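Local structure of structure-specific endonuclease subunit slx4 (4ZDT) at residues S13-Q18 / K46-S51. The protein serves as the regulatory subunit of the Slx1-Slx4 endonuclease, which cuts branched DNA structures arising in repair and recombination. Numbering follows the deposited sequence.
Sequences SQVVKQ and KNLNVS
With chi1 at 174°, V15 places CG1 opposite its own backbone N and sets CG2 beside it, so that its two methyls part to meet K46 and L48. CG1 of V15 rests against the base of the lysine, 3.6 Å from CB of K46 and 3.8 Å from its CG. CG2 of V15 touches the tip of the leucine, with CD2 of L48 at 3.8 Å, and lies 4.1 Å from CB of L48. In L48, CG stands anti to the backbone N (chi1 -173°), and CD2 is the branch that reaches the valine. Bent at chi2 and chi4, the lysine chain leads away from the valine and makes a cation-pi contact with W42. The meeting is thus wholly apolar, without a hydrogen bond between the two segments, and small: 135 Å² is buried, near the surface. The loop leaves helix 36-45 through a Schellman motif: N47, at positive phi, is its C' residue, with N47 N bonded to K44 O and L48 N to L43 O. At the other end of the loop, S51 is the N-cap of helix 52-62, its OG accepting from L54 N. The contact is packing within the all-helical C-terminal domain of Slx4, joining the C-terminal part of helix 3-18 to the connection between two later helices. V15 also packs on L43 of helix 36-45, and L48 on A11 and I12 of helix 3-18, where S13 OG and K17 NZ hydrogen bond to backbone carbonyls of the Slx1 chain.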
loop_
_atom_site.group_PDB
_atom_site.type_symbol
_atom_site.label_atom_id
_atom_site.label_comp_id
_atom_site.label_asym_id
_atom_site.label_seq_id
_atom_site.Cartn_x
_atom_site.Cartn_y
_atom_site.Cartn_z
ATOM N N SER B 13 7.813 -0.174 -7.174
ATOM C CA SER B 13 6.562 0.404 -6.686
ATOM C C SER B 13 5.429 0.193 -7.693
ATOM O O SER B 13 4.306 -0.169 -7.303
ATOM C CB SER B 13 6.725 1.889 -6.355
ATOM O OG SER B 13 7.719 2.078 -5.339
ATOM N N GLN B 14 5.726 0.419 -8.978
ATOM C CA GLN B 14 4.732 0.246 -10.031
ATOM C C GLN B 14 4.226 -1.177 -10.113
ATOM O O GLN B 14 3.027 -1.383 -10.290
ATOM C CB GLN B 14 5.223 0.744 -11.401
ATOM C CG GLN B 14 5.447 2.249 -11.462
ATOM C CD GLN B 14 4.198 3.051 -11.130
ATOM O OE1 GLN B 14 3.168 2.934 -11.804
ATOM N NE2 GLN B 14 4.282 3.870 -10.096
ATOM N N VAL B 15 5.104 -2.166 -9.953
ATOM C CA VAL B 15 4.654 -3.551 -9.973
ATOM C C VAL B 15 3.736 -3.883 -8.782
ATOM O O VAL B 15 2.681 -4.547 -8.930
ATOM C CB VAL B 15 5.836 -4.548 -10.014
ATOM C CG1 VAL B 15 5.317 -5.944 -9.882
ATOM C CG2 VAL B 15 6.629 -4.399 -11.344
ATOM N N VAL B 16 4.148 -3.435 -7.597
ATOM C CA VAL B 16 3.359 -3.628 -6.386
ATOM C C VAL B 16 1.942 -3.077 -6.558
ATOM O O VAL B 16 0.971 -3.743 -6.183
ATOM C CB VAL B 16 4.065 -2.967 -5.160
ATOM C CG1 VAL B 16 3.137 -2.934 -3.928
ATOM C CG2 VAL B 16 5.352 -3.733 -4.847
ATOM N N LYS B 17 1.843 -1.884 -7.137
ATOM C CA LYS B 17 0.597 -1.145 -7.251
ATOM C C LYS B 17 -0.237 -1.503 -8.475
ATOM O O LYS B 17 -1.447 -1.243 -8.500
ATOM C CB LYS B 17 0.867 0.366 -7.242
ATOM C CG LYS B 17 1.403 0.869 -5.898
ATOM C CD LYS B 17 1.471 2.386 -5.835
ATOM C CE LYS B 17 2.575 2.962 -6.712
ATOM N NZ LYS B 17 2.635 4.462 -6.536
ATOM N N GLN B 18 0.395 -2.112 -9.472
ATOM C CA GLN B 18 -0.305 -2.394 -10.738
ATOM C C GLN B 18 -0.626 -3.859 -10.989
ATOM O O GLN B 18 -1.478 -4.160 -11.825
ATOM C CB GLN B 18 0.455 -1.806 -11.912
ATOM C CG GLN B 18 0.450 -0.287 -11.910
ATOM C CD GLN B 18 1.093 0.311 -13.142
ATOM O OE1 GLN B 18 1.957 -0.308 -13.780
ATOM N NE2 GLN B 18 0.709 1.538 -13.462
ATOM N N LYS B 46 6.424 -11.188 -12.368
ATOM C CA LYS B 46 5.743 -10.018 -12.937
ATOM C C LYS B 46 6.613 -9.294 -13.968
ATOM O O LYS B 46 6.427 -8.098 -14.198
ATOM C CB LYS B 46 5.337 -9.018 -11.841
ATOM C CG LYS B 46 4.611 -9.583 -10.617
ATOM C CD LYS B 46 3.258 -10.142 -10.967
ATOM C CE LYS B 46 2.497 -10.545 -9.719
ATOM N NZ LYS B 46 3.016 -11.787 -9.100
ATOM N N ASN B 47 7.560 -10.010 -14.569
ATOM C CA ASN B 47 8.488 -9.435 -15.546
ATOM C C ASN B 47 9.376 -8.326 -14.942
ATOM O O ASN B 47 9.638 -7.318 -15.603
ATOM C CB ASN B 47 7.721 -8.861 -16.759
ATOM C CG ASN B 47 7.560 -9.857 -17.896
ATOM O OD1 ASN B 47 8.106 -10.963 -17.864
ATOM N ND2 ASN B 47 6.805 -9.460 -18.924
ATOM N N LEU B 48 9.810 -8.490 -13.692
ATOM C CA LEU B 48 10.717 -7.501 -13.076
ATOM C C LEU B 48 11.894 -8.154 -12.361
ATOM O O LEU B 48 11.733 -8.707 -11.273
ATOM C CB LEU B 48 9.974 -6.556 -12.107
ATOM C CG LEU B 48 10.849 -5.397 -11.568
ATOM C CD1 LEU B 48 11.075 -4.370 -12.646
ATOM C CD2 LEU B 48 10.247 -4.721 -10.348
ATOM N N ASN B 49 13.081 -8.069 -12.968
ATOM C CA ASN B 49 14.314 -8.635 -12.363
ATOM C C ASN B 49 15.078 -7.571 -11.590
ATOM O O ASN B 49 15.611 -6.633 -12.197
ATOM C CB ASN B 49 15.252 -9.213 -13.433
ATOM C CG ASN B 49 14.548 -10.173 -14.383
ATOM O OD1 ASN B 49 14.587 -9.997 -15.621
ATOM N ND2 ASN B 49 13.930 -11.191 -13.822
ATOM N N VAL B 50 15.139 -7.741 -10.269
ATOM C CA VAL B 50 15.889 -6.851 -9.381
ATOM C C VAL B 50 16.641 -7.651 -8.329
ATOM O O VAL B 50 16.236 -8.767 -7.967
ATOM C CB VAL B 50 14.981 -5.813 -8.689
ATOM C CG1 VAL B 50 14.357 -4.888 -9.728
ATOM C CG2 VAL B 50 13.882 -6.510 -7.850
ATOM N N SER B 51 17.722 -7.061 -7.832
ATOM C CA SER B 51 18.584 -7.686 -6.841
ATOM C C SER B 51 17.986 -7.562 -5.459
ATOM O O SER B 51 17.123 -6.713 -5.219
ATOM C CB SER B 51 19.950 -6.980 -6.850
ATOM O OG SER B 51 19.789 -5.613 -6.463
#